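Local coordinates for protein alpha-fucosidase (Bifidobacterium bifidum, PDB 2EAB) that probably hydrolyses terminal alpha-1,2-linked L-fucose residues, this chain being the catalytic region of a much longer protein that is probably membrane-anchored, at residues Ser328-Arg333 / Ala435-Leu440; Met779-Asn784 / Leu817-Asn822; Asn800-Leu805 / Val825-Lys830; Lys845-Lys850 / Leu882-Thr887; Gly855-Glu860 / Gly878-Val883. All blocks are in the same frame, centred on the assembly; numbering follows the deposited sequence.

Contact 1 of 5, residues Ser328-Arg333 / Ala435-Leu440; sequences SAIYDR and ANMGEL
Arg333 and Glu439 reach toward each other tip to tip, and a salt bridge joins their ends. Arg333 NH1 meets the syn side of Glu439 OE1 at 2.9 Å in an almost perfectly straight bond lying within the guanidinium plane. The companion bond, from Arg333 NH2 to Glu439 OE2 at 2.7 Å, is short but bent and therefore weak. The two flat groups are turned 46° against each other, so the bridge is not a coplanar fork. Arg333 NH1 has a second acceptor, the backbone Asn436 O at 3.0 Å, which it approaches from above the carbonyl plane. Two acceptors thus grip one nitrogen and should limit rotation of the guanidinium. An alanine in place of Arg333 would probably leave the Glu439 carboxylate without its positive mate and Asn436 O without this donor.

Van der Waals contacts accompany the polar ones. The extended arm of Arg333 crosses the Asn436 side chain at about a right angle, with Arg333 CD 3.6 Å from Asn436 OD1, while Asn436 ND2 bonds to Gly816 O. Beneath the guanidinium, Ile330 turns its two branches to different partners: Ile330 CG2 packs on Met437 CG at 3.9 Å, and CD1 on Leu440 CD2 at 4.2 Å.

Both segments belong to the glycoside hydrolase family 95 catalytic domain. The contact ties the end of helix 316-331 to the loop joining helices 424-428 and 442-450; Arg380 of helix 365-386 bonds to Ile330 O and Ala435 O, and Gly816 belongs to strand 812-819.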
# COMPACT_ATOMS: atom_id res chain seq x y z
N SER A 328 -15.93 2.40 -12.28
CA SER A 328 -16.21 1.03 -12.72
C SER A 328 -15.22 0.53 -13.77
O SER A 328 -14.96 -0.67 -13.84
CB SER A 328 -17.66 0.87 -13.20
OG SER A 328 -17.89 1.60 -14.39
N ALA A 329 -14.66 1.43 -14.58
CA ALA A 329 -13.65 1.05 -15.57
C ALA A 329 -12.48 0.33 -14.90
O ALA A 329 -11.94 -0.63 -15.46
CB ALA A 329 -13.17 2.26 -16.34
N ILE A 330 -12.09 0.80 -13.72
CA ILE A 330 -11.02 0.14 -12.96
C ILE A 330 -11.57 -1.02 -12.13
O ILE A 330 -11.02 -2.12 -12.14
CB ILE A 330 -10.28 1.13 -12.03
CG1 ILE A 330 -9.72 2.31 -12.83
CG2 ILE A 330 -9.16 0.41 -11.27
CD1 ILE A 330 -9.39 3.53 -11.98
N TYR A 331 -12.66 -0.77 -11.40
CA TYR A 331 -13.17 -1.76 -10.47
C TYR A 331 -13.58 -3.06 -11.16
O TYR A 331 -13.33 -4.14 -10.65
CB TYR A 331 -14.34 -1.20 -9.65
CG TYR A 331 -14.85 -2.16 -8.61
CD1 TYR A 331 -14.25 -2.23 -7.34
CD2 TYR A 331 -15.90 -3.03 -8.89
CE1 TYR A 331 -14.70 -3.13 -6.39
CE2 TYR A 331 -16.36 -3.93 -7.94
CZ TYR A 331 -15.75 -3.98 -6.69
OH TYR A 331 -16.18 -4.87 -5.73
N ASP A 332 -14.22 -2.94 -12.33
CA ASP A 332 -14.77 -4.12 -12.99
C ASP A 332 -13.74 -4.94 -13.79
O ASP A 332 -14.10 -5.93 -14.42
CB ASP A 332 -16.00 -3.76 -13.84
CG ASP A 332 -17.23 -3.47 -12.99
OD1 ASP A 332 -17.33 -4.02 -11.87
OD2 ASP A 332 -18.10 -2.71 -13.45
N ARG A 333 -12.47 -4.55 -13.74
CA ARG A 333 -11.41 -5.29 -14.45
C ARG A 333 -11.22 -6.70 -13.90
O ARG A 333 -10.83 -7.60 -14.65
CB ARG A 333 -10.08 -4.55 -14.37
CG ARG A 333 -10.04 -3.26 -15.16
CD ARG A 333 -8.76 -2.53 -14.86
NE ARG A 333 -8.67 -1.26 -15.57
CZ ARG A 333 -7.65 -0.41 -15.45
NH1 ARG A 333 -6.63 -0.69 -14.65
NH2 ARG A 333 -7.66 0.73 -16.14
N ALA A 435 -3.68 -7.13 -9.24
CA ALA A 435 -5.13 -6.92 -9.27
C ALA A 435 -5.57 -5.88 -10.31
O ALA A 435 -6.67 -5.34 -10.22
CB ALA A 435 -5.65 -6.57 -7.87
N ASN A 436 -4.72 -5.64 -11.31
CA ASN A 436 -5.10 -4.86 -12.50
C ASN A 436 -5.48 -3.41 -12.19
O ASN A 436 -6.52 -2.91 -12.62
CB ASN A 436 -6.22 -5.58 -13.27
CG ASN A 436 -6.19 -5.31 -14.76
OD1 ASN A 436 -5.61 -4.33 -15.24
ND2 ASN A 436 -6.81 -6.21 -15.52
N MET A 437 -4.61 -2.74 -11.44
CA MET A 437 -4.77 -1.32 -11.12
C MET A 437 -3.44 -0.60 -11.30
O MET A 437 -3.14 0.34 -10.55
CB MET A 437 -5.27 -1.15 -9.67
CG MET A 437 -6.58 -1.86 -9.38
SD MET A 437 -7.14 -1.65 -7.69
CE MET A 437 -5.85 -2.52 -6.78
N GLY A 438 -2.66 -1.02 -12.29
CA GLY A 438 -1.27 -0.57 -12.43
C GLY A 438 -1.09 0.94 -12.50
O GLY A 438 -0.13 1.48 -11.94
N GLU A 439 -2.01 1.63 -13.16
CA GLU A 439 -1.91 3.08 -13.28
C GLU A 439 -1.98 3.78 -11.92
O GLU A 439 -1.49 4.90 -11.76
CB GLU A 439 -2.98 3.63 -14.23
CG GLU A 439 -4.40 3.51 -13.72
CD GLU A 439 -5.12 2.29 -14.24
OE1 GLU A 439 -4.50 1.21 -14.39
OE2 GLU A 439 -6.34 2.41 -14.51
N LEU A 440 -2.57 3.10 -10.94
CA LEU A 440 -2.77 3.68 -9.62
C LEU A 440 -1.50 3.66 -8.78
O LEU A 440 -1.47 4.21 -7.68
CB LEU A 440 -3.94 3.01 -8.90
CG LEU A 440 -5.28 2.98 -9.66
CD1 LEU A 440 -6.41 2.60 -8.72
CD2 LEU A 440 -5.59 4.30 -10.34

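Contact 2 of 5, residues Met779-Asn784 / Leu817-Asn822; sequences MLLQSN and LVARGN. With EDO (1,2-ethanediol), chain G.
Ser783 OG is gripped by three partners. Arg820 N donates to Ser783 OG at 3.0 Å in a nearly straight bond, Arg820 NH1 adds a weak bent one to the same oxygen at 2.9 Å, and a water bridges it to Val818 O. The contact lies between the two sheets of a beta-sandwich: strand 781-782 edges the mixed sheet, and strand 812-819 belongs to the antiparallel sheet facing it. Ser783 OG stands between its own backbone N and carbonyl carbon (chi1 63°), where it faces Arg820.

The guanidinium is further held by salt bridges to Glu517 and Glu520; the latter has been seen to bind calcium in this protein, although none is bound to this chain at that site. Asn784 CB lies 3.5 Å above one face of the Arg820 guanidinium, toward the rim. At its edge, Arg820 NH2 bonds to O1 of an ethanediol molecule, probably from the crystallisation liquor, at 3.0 Å. A second water joins Ser783 N, Asn784 OD1, Arg820 NH1 and the glycol, so this polar end is knit together by solvent as well as by protein.

The other end is mostly apolar: Leu781 CD2 packs 3.8 Å from Leu817 CB and also touches the backbone, 3.6 Å from Val818 O.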
# COMPACT_ATOMS: atom_id res chain seq x y z
N MET A 779 -2.32 -16.53 -4.20
CA MET A 779 -2.84 -17.90 -4.16
C MET A 779 -3.26 -18.39 -5.54
O MET A 779 -3.08 -19.56 -5.87
CB MET A 779 -4.00 -18.02 -3.19
CG MET A 779 -3.56 -18.08 -1.73
SD MET A 779 -4.86 -18.64 -0.63
CE MET A 779 -5.60 -17.04 -0.39
N LEU A 780 -3.82 -17.48 -6.33
CA LEU A 780 -4.41 -17.84 -7.62
C LEU A 780 -3.46 -17.67 -8.80
O LEU A 780 -3.64 -18.31 -9.84
CB LEU A 780 -5.69 -17.04 -7.86
CG LEU A 780 -6.74 -17.13 -6.74
CD1 LEU A 780 -7.93 -16.26 -7.09
CD2 LEU A 780 -7.18 -18.57 -6.49
N LEU A 781 -2.44 -16.83 -8.62
CA LEU A 781 -1.51 -16.49 -9.69
C LEU A 781 -0.20 -16.01 -9.11
O LEU A 781 -0.18 -15.10 -8.28
CB LEU A 781 -2.10 -15.39 -10.58
CG LEU A 781 -1.17 -14.79 -11.63
CD1 LEU A 781 -0.81 -15.82 -12.70
CD2 LEU A 781 -1.78 -13.56 -12.27
N GLN A 782 0.91 -16.62 -9.53
CA GLN A 782 2.23 -16.08 -9.24
C GLN A 782 2.97 -15.88 -10.54
O GLN A 782 2.70 -16.57 -11.53
CB GLN A 782 2.99 -16.99 -8.27
CG GLN A 782 2.51 -16.82 -6.83
CD GLN A 782 2.94 -17.93 -5.89
OE1 GLN A 782 4.03 -18.50 -6.03
NE2 GLN A 782 2.10 -18.23 -4.91
N SER A 783 3.90 -14.93 -10.56
CA SER A 783 4.65 -14.67 -11.78
C SER A 783 6.05 -14.12 -11.52
O SER A 783 6.64 -13.49 -12.39
CB SER A 783 3.86 -13.74 -12.72
OG SER A 783 3.65 -12.46 -12.14
N ASN A 784 6.58 -14.39 -10.32
CA ASN A 784 7.86 -13.82 -9.90
C ASN A 784 9.04 -14.77 -10.01
O ASN A 784 10.18 -14.34 -9.83
CB ASN A 784 7.78 -13.36 -8.45
CG ASN A 784 7.69 -14.52 -7.49
OD1 ASN A 784 6.71 -15.27 -7.50
ND2 ASN A 784 8.71 -14.71 -6.66
N LEU A 817 -6.80 -10.81 -13.56
CA LEU A 817 -5.53 -10.65 -12.86
C LEU A 817 -4.43 -10.36 -13.87
O LEU A 817 -4.60 -10.62 -15.06
CB LEU A 817 -5.19 -11.89 -12.03
CG LEU A 817 -6.23 -12.30 -10.98
CD1 LEU A 817 -5.70 -13.47 -10.17
CD2 LEU A 817 -6.61 -11.13 -10.06
N VAL A 818 -3.30 -9.82 -13.40
CA VAL A 818 -2.20 -9.50 -14.30
C VAL A 818 -0.94 -10.21 -13.83
O VAL A 818 -0.63 -10.22 -12.63
CB VAL A 818 -1.97 -7.97 -14.42
CG1 VAL A 818 -0.95 -7.67 -15.52
CG2 VAL A 818 -3.27 -7.25 -14.73
N ALA A 819 -0.24 -10.81 -14.80
CA ALA A 819 1.05 -11.45 -14.58
C ALA A 819 2.17 -10.60 -15.15
O ALA A 819 1.98 -9.86 -16.13
CB ALA A 819 1.06 -12.83 -15.22
N ARG A 820 3.33 -10.72 -14.54
CA ARG A 820 4.53 -10.07 -15.04
C ARG A 820 4.77 -10.44 -16.51
O ARG A 820 4.46 -11.55 -16.95
CB ARG A 820 5.73 -10.42 -14.15
CG ARG A 820 5.63 -9.76 -12.79
CD ARG A 820 6.75 -10.19 -11.87
NE ARG A 820 6.60 -9.72 -10.49
CZ ARG A 820 5.87 -10.35 -9.57
NH1 ARG A 820 5.21 -11.46 -9.89
NH2 ARG A 820 5.81 -9.88 -8.34
N GLY A 821 5.29 -9.48 -17.27
CA GLY A 821 5.37 -9.59 -18.73
C GLY A 821 4.15 -8.99 -19.41
O GLY A 821 4.11 -8.87 -20.64
N ASN A 822 3.17 -8.60 -18.60
CA ASN A 822 1.92 -7.97 -19.04
C ASN A 822 1.01 -8.95 -19.78
O ASN A 822 0.76 -8.83 -20.99
CB ASN A 822 2.17 -6.69 -19.85
CG ASN A 822 0.97 -5.77 -19.84
OD1 ASN A 822 -0.12 -6.16 -19.41
ND2 ASN A 822 1.16 -4.54 -20.29
C1 EDO G . 4.36 -9.79 -5.02
O1 EDO G . 4.20 -10.92 -6.02
C2 EDO G . 3.33 -8.68 -5.47
O2 EDO G . 3.67 -8.30 -6.83
O HOH W 1 4.20 -13.61 -7.92
O HOH W 2 1.12 -12.16 -11.13

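Contact 3 of 5, residues Asn800-Leu805 / Val825-Lys830; sequences NILPAL and VGTTWK
The indole of Trp829 carries two leucines over the same face. Leu802 CD2 stands above the six-membered ring of Trp829, 4.2 Å from its centroid, and Leu805 CD2 above the five-membered ring, 4.0 Å from its centroid; both are CH-pi contacts. The other methyl of Leu805, CD1, lies over the same face on the NE1 and CE2 side, 3.6 Å from Trp829 NE1. That nitrogen donates to Trp809 O, so the polar atom of the buried indole is satisfied while carbon packs above it. Trp829 CG takes the place between its backbone N and carbonyl carbon (chi1 66°), which starts the indole back toward the two leucines. Leu802 also reaches the base of this side chain, its CD1 being 3.8 Å from Trp829 CB.

Farther along, Leu802 and Thr827 meet tip to tip, CD2 to CG2 at 3.9 Å. Ile801 splits its branches between two residues of the strand: CD1 touches Val825 CG1 at 3.6 Å, and CG2 slides past Thr827 OG1, a hydroxyl that is bonded to Glu836 O on the adjoining strand. Leu780, at the end of helix 767-780, packs against Leu802, Leu805 and Trp829.

Val825, Thr827 and Trp829 alternate along strand 823-830 with Thr828 and Lys830, which point the other way. This inward-outward alternation, facing strand 799-801 and the turn after it, is that of the hydrophobic core of a beta-sandwich, here in the family 95 C-terminal domain.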
# COMPACT_ATOMS: atom_id res chain seq x y z
N ASN A 800 2.39 -18.59 -13.37
CA ASN A 800 2.09 -19.76 -12.56
C ASN A 800 0.63 -19.74 -12.11
O ASN A 800 0.24 -18.94 -11.25
CB ASN A 800 3.04 -19.82 -11.36
CG ASN A 800 2.93 -21.11 -10.58
OD1 ASN A 800 2.03 -21.93 -10.82
ND2 ASN A 800 3.84 -21.31 -9.63
N ILE A 801 -0.16 -20.61 -12.73
CA ILE A 801 -1.59 -20.70 -12.51
C ILE A 801 -1.91 -21.55 -11.28
O ILE A 801 -1.47 -22.70 -11.17
CB ILE A 801 -2.29 -21.30 -13.76
CG1 ILE A 801 -1.99 -20.49 -15.03
CG2 ILE A 801 -3.79 -21.48 -13.53
CD1 ILE A 801 -2.45 -19.03 -15.00
N LEU A 802 -2.69 -20.97 -10.37
CA LEU A 802 -3.16 -21.64 -9.15
C LEU A 802 -2.03 -22.27 -8.33
O LEU A 802 -2.05 -23.47 -8.04
CB LEU A 802 -4.26 -22.66 -9.49
CG LEU A 802 -5.51 -22.08 -10.15
CD1 LEU A 802 -6.44 -23.19 -10.61
CD2 LEU A 802 -6.25 -21.10 -9.22
N PRO A 803 -1.02 -21.46 -7.95
CA PRO A 803 0.14 -21.96 -7.23
C PRO A 803 -0.10 -22.34 -5.76
O PRO A 803 0.67 -23.10 -5.19
CB PRO A 803 1.12 -20.79 -7.31
CG PRO A 803 0.23 -19.59 -7.37
CD PRO A 803 -0.92 -20.02 -8.23
N ALA A 804 -1.15 -21.79 -5.16
CA ALA A 804 -1.45 -22.06 -3.75
C ALA A 804 -2.95 -22.02 -3.52
O ALA A 804 -3.47 -21.23 -2.73
CB ALA A 804 -0.71 -21.09 -2.83
N LEU A 805 -3.65 -22.90 -4.24
CA LEU A 805 -5.09 -22.97 -4.20
C LEU A 805 -5.53 -23.74 -2.95
O LEU A 805 -5.14 -24.89 -2.76
CB LEU A 805 -5.63 -23.66 -5.45
CG LEU A 805 -7.14 -23.87 -5.53
CD1 LEU A 805 -7.87 -22.55 -5.72
CD2 LEU A 805 -7.46 -24.84 -6.65
N VAL A 825 -4.88 -12.56 -16.96
CA VAL A 825 -5.08 -13.96 -16.65
C VAL A 825 -6.47 -14.20 -16.07
O VAL A 825 -6.88 -13.54 -15.11
CB VAL A 825 -4.03 -14.47 -15.62
CG1 VAL A 825 -4.27 -15.93 -15.29
CG2 VAL A 825 -2.61 -14.26 -16.14
N GLY A 826 -7.18 -15.16 -16.67
CA GLY A 826 -8.40 -15.70 -16.09
C GLY A 826 -8.22 -17.20 -15.96
O GLY A 826 -7.54 -17.82 -16.78
N THR A 827 -8.78 -17.78 -14.90
CA THR A 827 -8.73 -19.22 -14.72
C THR A 827 -10.01 -19.72 -14.07
O THR A 827 -10.59 -19.05 -13.20
CB THR A 827 -7.47 -19.70 -13.94
OG1 THR A 827 -7.38 -21.13 -13.98
CG2 THR A 827 -7.48 -19.26 -12.49
N THR A 828 -10.45 -20.89 -14.52
CA THR A 828 -11.59 -21.59 -13.94
C THR A 828 -11.08 -22.93 -13.46
O THR A 828 -10.25 -23.56 -14.12
CB THR A 828 -12.70 -21.78 -14.99
OG1 THR A 828 -13.10 -20.50 -15.49
CG2 THR A 828 -13.91 -22.49 -14.40
N TRP A 829 -11.56 -23.36 -12.30
CA TRP A 829 -11.16 -24.64 -11.75
C TRP A 829 -12.34 -25.38 -11.15
O TRP A 829 -13.35 -24.78 -10.78
CB TRP A 829 -10.02 -24.48 -10.73
CG TRP A 829 -10.37 -23.74 -9.47
CD1 TRP A 829 -10.73 -24.29 -8.28
CD2 TRP A 829 -10.36 -22.32 -9.27
NE1 TRP A 829 -10.96 -23.30 -7.34
CE2 TRP A 829 -10.75 -22.08 -7.93
CE3 TRP A 829 -10.08 -21.22 -10.09
CZ2 TRP A 829 -10.85 -20.80 -7.39
CZ3 TRP A 829 -10.19 -19.94 -9.56
CH2 TRP A 829 -10.57 -19.74 -8.22
N LYS A 830 -12.20 -26.70 -11.09
CA LYS A 830 -13.23 -27.58 -10.56
C LYS A 830 -12.52 -28.78 -9.94
O LYS A 830 -11.52 -29.25 -10.47
CB LYS A 830 -14.16 -28.04 -11.68
CG LYS A 830 -15.47 -28.64 -11.21
CD LYS A 830 -16.42 -28.87 -12.37
CE LYS A 830 -17.77 -29.39 -11.89
NZ LYS A 830 -18.51 -28.38 -11.08

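Contact 4 of 5, residues Lys845-Lys850 / Leu882-Thr887; sequences KQAAVK and LVFDTT
Ala847 CB rests squarely over the centre of the Phe884 ring, 3.6 Å from the centroid and only 14° off the ring normal, a CH-pi contact between directly paired residues. Phe884 CG lies between its backbone N and carbonyl carbon (chi1 54°), which starts the ring toward the neighbouring strand. Val849 CG2 approaches the same ring obliquely, 4.0 Å from Phe884 CE2. An alanine in place of Phe884 would probably open a gap beside Ala847 CB and Val849 CG2 and leave Tyr892, whose ring meets this one, without its aromatic partner.

The backbones that hold these groups form an antiparallel ladder, strand 847-851 against strand 880-884, inside the mixed sheet of the C-terminal beta-sandwich. Ala847 with Phe884 and Val849 with Leu882 are hydrogen-bonded pairs; the first includes Ala847 N to Phe884 O at 2.8 Å. Ala848 and Val883 form the non-hydrogen-bonded pair between them and turn their side chains to the opposite face. There Gln846, extended beyond CG, lays its amide against Val883, NE2 to CG1 at 3.4 Å, and a water carries NE2 on to Asp885 OD1.

Beyond the ladder, Thr886 OG1 donates to Lys845 O at 2.6 Å from above the carbonyl plane, and the same hydroxyl bonds to Ser841 OG. Leu839, on strand 833-841 of the facing sheet, packs against Ala847, Val849 and Phe884.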
# COMPACT_ATOMS: atom_id res chain seq x y z
N LYS A 845 4.96 -10.80 -25.37
CA LYS A 845 6.12 -11.51 -24.83
C LYS A 845 5.90 -13.02 -24.89
O LYS A 845 4.77 -13.49 -24.90
CB LYS A 845 6.41 -11.05 -23.39
CG LYS A 845 6.62 -9.53 -23.23
CD LYS A 845 7.81 -8.99 -24.04
CE LYS A 845 7.78 -7.46 -24.18
NZ LYS A 845 7.96 -6.71 -22.89
N GLN A 846 7.00 -13.77 -24.93
CA GLN A 846 6.91 -15.22 -24.88
C GLN A 846 6.11 -15.66 -23.66
O GLN A 846 6.34 -15.16 -22.56
CB GLN A 846 8.31 -15.83 -24.81
CG GLN A 846 8.29 -17.34 -24.79
CD GLN A 846 9.67 -17.93 -24.61
OE1 GLN A 846 10.36 -17.65 -23.62
NE2 GLN A 846 10.07 -18.75 -25.55
N ALA A 847 5.18 -16.58 -23.88
CA ALA A 847 4.44 -17.19 -22.78
C ALA A 847 5.16 -18.43 -22.25
O ALA A 847 5.67 -19.24 -23.03
CB ALA A 847 3.02 -17.53 -23.19
N ALA A 848 5.20 -18.55 -20.93
CA ALA A 848 5.73 -19.72 -20.26
C ALA A 848 4.81 -19.95 -19.07
O ALA A 848 4.78 -19.13 -18.14
CB ALA A 848 7.17 -19.49 -19.82
N VAL A 849 4.03 -21.02 -19.13
CA VAL A 849 2.91 -21.21 -18.22
C VAL A 849 3.02 -22.51 -17.43
O VAL A 849 3.08 -23.60 -18.01
CB VAL A 849 1.56 -21.18 -18.99
CG1 VAL A 849 0.39 -21.29 -18.03
CG2 VAL A 849 1.44 -19.92 -19.84
N LYS A 850 3.08 -22.37 -16.10
CA LYS A 850 2.96 -23.50 -15.19
C LYS A 850 1.51 -23.57 -14.75
O LYS A 850 0.87 -22.54 -14.51
CB LYS A 850 3.84 -23.29 -13.96
CG LYS A 850 3.95 -24.51 -13.05
CD LYS A 850 4.86 -24.26 -11.86
CE LYS A 850 4.95 -25.51 -10.98
NZ LYS A 850 5.84 -25.30 -9.81
N LEU A 882 4.21 -24.92 -20.33
CA LEU A 882 3.88 -24.73 -21.74
C LEU A 882 4.52 -23.44 -22.20
O LEU A 882 4.32 -22.38 -21.59
CB LEU A 882 2.37 -24.64 -21.91
CG LEU A 882 1.59 -25.94 -21.78
CD1 LEU A 882 0.13 -25.66 -21.46
CD2 LEU A 882 1.71 -26.77 -23.06
N VAL A 883 5.30 -23.52 -23.27
CA VAL A 883 6.03 -22.37 -23.79
C VAL A 883 5.59 -22.09 -25.21
O VAL A 883 5.67 -22.97 -26.08
CB VAL A 883 7.57 -22.60 -23.74
CG1 VAL A 883 8.32 -21.40 -24.31
CG2 VAL A 883 8.02 -22.89 -22.32
N PHE A 884 5.14 -20.87 -25.47
CA PHE A 884 4.65 -20.50 -26.79
C PHE A 884 4.81 -19.03 -27.09
O PHE A 884 4.84 -18.19 -26.18
CB PHE A 884 3.19 -20.96 -27.01
CG PHE A 884 2.22 -20.50 -25.94
CD1 PHE A 884 1.37 -19.42 -26.17
CD2 PHE A 884 2.11 -21.18 -24.73
CE1 PHE A 884 0.45 -19.01 -25.21
CE2 PHE A 884 1.20 -20.77 -23.76
CZ PHE A 884 0.37 -19.69 -24.00
N ASP A 885 4.95 -18.71 -28.37
CA ASP A 885 4.96 -17.33 -28.83
C ASP A 885 3.59 -16.72 -28.64
O ASP A 885 2.57 -17.40 -28.72
CB ASP A 885 5.31 -17.26 -30.32
CG ASP A 885 6.73 -17.69 -30.61
OD1 ASP A 885 7.59 -17.68 -29.70
OD2 ASP A 885 7.00 -18.03 -31.78
N THR A 886 3.56 -15.41 -28.40
CA THR A 886 2.30 -14.69 -28.38
C THR A 886 2.40 -13.42 -29.22
O THR A 886 3.48 -12.97 -29.59
CB THR A 886 1.84 -14.29 -26.96
OG1 THR A 886 2.66 -13.22 -26.47
CG2 THR A 886 1.88 -15.47 -25.99
N THR A 887 1.23 -12.85 -29.50
CA THR A 887 1.12 -11.57 -30.17
C THR A 887 0.24 -10.66 -29.33
O THR A 887 -0.81 -11.08 -28.85
CB THR A 887 0.50 -11.73 -31.56
OG1 THR A 887 -0.80 -12.32 -31.45
CG2 THR A 887 1.36 -12.62 -32.41
O HOH W 3 8.48 -19.48 -27.81

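Contact 5 of 5, residues Gly855-Glu860 / Gly878-Val883; sequences GAQNYE and GASLLV
Ala856 and Leu882 meet in the compact half of this contact. Leu882 CD1 approaches the backbone Ala856 O to 3.5 Å, and its CG faces Ala856 CB at 4.1 Å. Tyr859 adds its CB, 4.0 Å from Leu882 CD1, while its ring leads off so that OH can bond to Ala834 O. The 3-10 turn 856-858 brings these groups together: Tyr859 N folds back onto Ala856 O, satisfying the carbonyl against which the leucine packs. Ala856 CB also lies 3.6 Å from Ser880 O. Ile894 of strand 890-896 and Val872 of strand 871-874 also pack against Leu882.

The half around Gln857 and Ser880 is looser and wetter. Gln857 OE1 comes only to 3.6 Å from Ser880 CB, and Ser880 OG turns to Thr874 instead. Two waters do the polar bridging: one accepts from Ala856 N and donates to Ser880 O at 2.7 Å, the other accepts from Ser880 N and donates to Gln857 OE1 at 2.8 Å.

With apolar contact at one end and water-borne links at the other, the turn leading into strand 859-863 is joined to strand 880-884 by side-chain packing and solvent bridges instead of a direct backbone ladder.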
# COMPACT_ATOMS: atom_id res chain seq x y z
N GLY A 855 -1.06 -29.57 -13.72
CA GLY A 855 0.13 -29.98 -14.47
C GLY A 855 0.01 -29.58 -15.93
O GLY A 855 -0.76 -30.19 -16.68
N ALA A 856 0.79 -28.58 -16.33
CA ALA A 856 0.71 -27.99 -17.67
C ALA A 856 0.90 -28.99 -18.81
O ALA A 856 0.36 -28.80 -19.90
CB ALA A 856 1.69 -26.84 -17.81
N GLN A 857 1.67 -30.05 -18.55
CA GLN A 857 1.91 -31.10 -19.54
C GLN A 857 0.63 -31.80 -19.98
O GLN A 857 0.61 -32.48 -21.02
CB GLN A 857 2.94 -32.11 -19.02
CG GLN A 857 2.43 -33.09 -17.96
CD GLN A 857 2.49 -32.54 -16.53
OE1 GLN A 857 2.66 -31.33 -16.31
NE2 GLN A 857 2.34 -33.42 -15.56
N ASN A 858 -0.43 -31.64 -19.20
CA ASN A 858 -1.73 -32.25 -19.48
C ASN A 858 -2.67 -31.36 -20.30
O ASN A 858 -3.81 -31.73 -20.57
CB ASN A 858 -2.41 -32.64 -18.17
CG ASN A 858 -1.61 -33.64 -17.36
OD1 ASN A 858 -1.30 -33.40 -16.19
ND2 ASN A 858 -1.26 -34.76 -17.98
N TYR A 859 -2.18 -30.18 -20.68
CA TYR A 859 -3.00 -29.16 -21.33
C TYR A 859 -2.49 -28.81 -22.73
O TYR A 859 -1.37 -29.16 -23.10
CB TYR A 859 -3.05 -27.89 -20.47
CG TYR A 859 -3.73 -28.07 -19.12
CD1 TYR A 859 -5.00 -27.55 -18.88
CD2 TYR A 859 -3.09 -28.74 -18.09
CE1 TYR A 859 -5.62 -27.70 -17.64
CE2 TYR A 859 -3.69 -28.91 -16.85
CZ TYR A 859 -4.96 -28.39 -16.63
OH TYR A 859 -5.55 -28.56 -15.40
N GLU A 860 -3.33 -28.11 -23.48
CA GLU A 860 -2.98 -27.64 -24.81
C GLU A 860 -3.48 -26.21 -25.01
O GLU A 860 -4.39 -25.76 -24.31
CB GLU A 860 -3.56 -28.56 -25.89
CG GLU A 860 -5.07 -28.69 -25.86
CD GLU A 860 -5.60 -29.73 -26.82
OE1 GLU A 860 -4.80 -30.39 -27.52
OE2 GLU A 860 -6.84 -29.88 -26.88
N GLY A 878 10.15 -32.74 -12.21
CA GLY A 878 8.97 -33.12 -12.97
C GLY A 878 7.88 -32.07 -13.12
O GLY A 878 6.77 -32.39 -13.52
N ALA A 879 8.19 -30.82 -12.78
CA ALA A 879 7.28 -29.71 -13.06
C ALA A 879 7.45 -29.29 -14.51
O ALA A 879 8.57 -29.29 -15.02
CB ALA A 879 7.54 -28.54 -12.12
N SER A 880 6.34 -28.94 -15.16
CA SER A 880 6.37 -28.57 -16.58
C SER A 880 5.78 -27.19 -16.86
O SER A 880 4.89 -26.72 -16.14
CB SER A 880 5.62 -29.60 -17.42
OG SER A 880 6.34 -30.82 -17.49
N LEU A 881 6.29 -26.56 -17.91
CA LEU A 881 5.70 -25.36 -18.49
C LEU A 881 5.27 -25.61 -19.93
O LEU A 881 5.90 -26.40 -20.65
CB LEU A 881 6.69 -24.19 -18.50
CG LEU A 881 7.48 -23.79 -17.27
CD1 LEU A 881 8.32 -22.58 -17.62
CD2 LEU A 881 6.59 -23.48 -16.09
N LEU A 882 4.21 -24.92 -20.33
CA LEU A 882 3.88 -24.73 -21.74
C LEU A 882 4.52 -23.44 -22.20
O LEU A 882 4.32 -22.38 -21.59
CB LEU A 882 2.37 -24.64 -21.91
CG LEU A 882 1.59 -25.94 -21.78
CD1 LEU A 882 0.13 -25.66 -21.46
CD2 LEU A 882 1.71 -26.77 -23.06
N VAL A 883 5.30 -23.52 -23.27
CA VAL A 883 6.03 -22.37 -23.79
C VAL A 883 5.59 -22.09 -25.21
O VAL A 883 5.67 -22.97 -26.08
CB VAL A 883 7.57 -22.60 -23.74
CG1 VAL A 883 8.32 -21.40 -24.31
CG2 VAL A 883 8.02 -22.89 -22.32
O HOH W 4 2.64 -27.17 -14.70
O HOH W 5 4.02 -30.48 -14.07

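Contact 1 closes first along the chain, in the catalytic domain, about 15 Å centre to centre from contact 2, which it touches through Asn436 and Val818. Contacts 2 and 3 alternate along the chain, their centres about 10 Å apart: strands 781-782 and 799-801 are neighbours in the mixed sheet, strands 812-819 and 823-830 in the antiparallel sheet. Strand 799-801 is in turn the neighbour of strand 847-851 of contact 4, with Ile801 N bonded to Lys850 O. Contacts 4 and 5 share strand 880-884, and the centre of contact 5 lies about 30 Å from that of contact 1. The series thus runs from the catalytic domain outward through the C-terminal beta-sandwich, with contacts 1 and 2 lying where the two domains meet.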